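Local coordinates for putative type VI secretion protein (Escherichia coli, PDB 4HH5), which is the N-terminal domain of a ClpV-type chaperone of the ClpA/ClpB family whose full-length form probably binds and hydrolyses ATP in type VI secretion, at residues 132-135 with 136-139. Sequence-based numbering, arbitrary orientation.
Sequences DGLW and PLLT
Trp135 lays its indole over the pyrrolidine of Pro136, the next residue in the chain. The evidence for a CH-pi contact is direct: Pro136 CD stands 3.6 Å from the centroid of the five-membered ring of Trp135 and only 19° off the ring normal, while Pro136 CG lies near the six-membered half. A chi1 of 68° sets Trp135 CG between its own backbone N and carbonyl carbon, folding the indole back over the following proline. At the edge of the indole, near its plane, the Thr139 CG2 methyl comes within 4.2 Å of Trp135 CE3.

Backbone bonds define the turn. Leu137 N donates to Leu134 O at 3.1 Å, and Leu138 N to Trp135 O at 3.0 Å. These i to i+3 links identify a short 3-10 helix, placed between helices 115-124 and 142-147 of the Clp R N-terminal domain. Pro136, lacking an N-H, accordingly gives no such bond.

The last turn is closed by Thr139, whose OG1 meets Pro136 O at 2.6 Å in the carbonyl plane, on a lone pair. Thr139 N also donates to that oxygen, at 3.2 Å, and two bonds therefore grip one carbonyl. Thr139 chi1 of 64° turns OG1 back over the turn.

Apolar contact between leucines occupies another side: Leu134 CD2 approaches Leu137 CD1 to 4.1 Å, the two side chains crossing at a slant. Both are buried and touch Ile69 of helix 66-78 and Leu44 of helix 40-50, with Leu137 also on Leu119 and Leu122 of helix 115-124. Pro136 meets Trp64 and Ile69, whereas Trp135 remains largely solvent-exposed.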
loop_
_atom_site.group_PDB
_atom_site.type_symbol
_atom_site.label_atom_id
_atom_site.label_comp_id
_atom_site.label_asym_id
_atom_site.label_seq_id
_atom_site.Cartn_x
_atom_site.Cartn_y
_atom_site.Cartn_z
ATOM N N ASP A 132 12.509 -6.271 -6.403
ATOM C CA ASP A 132 13.055 -7.462 -5.738
ATOM C C ASP A 132 13.225 -7.400 -4.221
ATOM O O ASP A 132 12.981 -8.405 -3.550
ATOM C CB ASP A 132 14.351 -7.927 -6.409
ATOM C CG ASP A 132 14.100 -8.872 -7.558
ATOM O OD1 ASP A 132 13.785 -8.386 -8.664
ATOM O OD2 ASP A 132 14.188 -10.100 -7.345
ATOM N N GLY A 133 13.636 -6.243 -3.705
ATOM C CA GLY A 133 13.844 -6.025 -2.275
ATOM C C GLY A 133 12.587 -6.041 -1.425
ATOM O O GLY A 133 12.670 -5.929 -0.195
ATOM N N LEU A 134 11.409 -6.180 -2.067
ATOM C CA LEU A 134 10.128 -6.252 -1.365
ATOM C C LEU A 134 9.762 -7.704 -0.985
ATOM O O LEU A 134 8.672 -7.942 -0.464
ATOM C CB LEU A 134 9.002 -5.586 -2.184
ATOM C CG LEU A 134 9.053 -4.056 -2.333
ATOM C CD1 LEU A 134 7.992 -3.581 -3.287
ATOM C CD2 LEU A 134 8.838 -3.354 -0.997
ATOM N N TRP A 135 10.691 -8.669 -1.201
ATOM C CA TRP A 135 10.477 -10.083 -0.858
ATOM C C TRP A 135 9.955 -10.352 0.584
ATOM O O TRP A 135 9.117 -11.252 0.709
ATOM C CB TRP A 135 11.700 -10.965 -1.225
ATOM C CG TRP A 135 12.913 -10.700 -0.389
ATOM C CD1 TRP A 135 13.967 -9.897 -0.704
ATOM C CD2 TRP A 135 13.189 -11.237 0.914
ATOM N NE1 TRP A 135 14.879 -9.885 0.328
ATOM C CE2 TRP A 135 14.415 -10.682 1.344
ATOM C CE3 TRP A 135 12.483 -12.089 1.791
ATOM C CZ2 TRP A 135 14.963 -10.963 2.600
ATOM C CZ3 TRP A 135 13.018 -12.349 3.044
ATOM C CH2 TRP A 135 14.244 -11.795 3.437
ATOM N N PRO A 136 10.340 -9.599 1.672
ATOM C CA PRO A 136 9.777 -9.907 3.014
ATOM C C PRO A 136 8.260 -9.745 3.114
ATOM O O PRO A 136 7.608 -10.467 3.868
ATOM C CB PRO A 136 10.492 -8.913 3.944
ATOM C CG PRO A 136 11.763 -8.544 3.200
ATOM C CD PRO A 136 11.314 -8.484 1.766
ATOM N N LEU A 137 7.702 -8.809 2.332
ATOM C CA LEU A 137 6.266 -8.518 2.274
ATOM C C LEU A 137 5.477 -9.721 1.713
ATOM O O LEU A 137 4.285 -9.834 1.964
ATOM C CB LEU A 137 6.042 -7.260 1.406
ATOM C CG LEU A 137 6.303 -5.885 2.074
ATOM C CD1 LEU A 137 7.789 -5.591 2.238
ATOM C CD2 LEU A 137 5.683 -4.768 1.270
ATOM N N LEU A 138 6.148 -10.621 0.978
ATOM C CA LEU A 138 5.544 -11.819 0.377
ATOM C C LEU A 138 5.656 -13.076 1.259
ATOM O O LEU A 138 5.200 -14.149 0.850
ATOM C CB LEU A 138 6.156 -12.080 -1.019
ATOM C CG LEU A 138 6.176 -10.901 -2.011
ATOM C CD1 LEU A 138 6.859 -11.295 -3.310
ATOM C CD2 LEU A 138 4.766 -10.368 -2.290
ATOM N N THR A 139 6.255 -12.950 2.461
ATOM C CA THR A 139 6.486 -14.085 3.369
ATOM C C THR A 139 5.277 -14.547 4.172
ATOM O O THR A 139 5.208 -15.725 4.515
ATOM C CB THR A 139 7.745 -13.906 4.242
ATOM O OG1 THR A 139 7.569 -12.787 5.108
ATOM C CG2 THR A 139 9.028 -13.779 3.422
#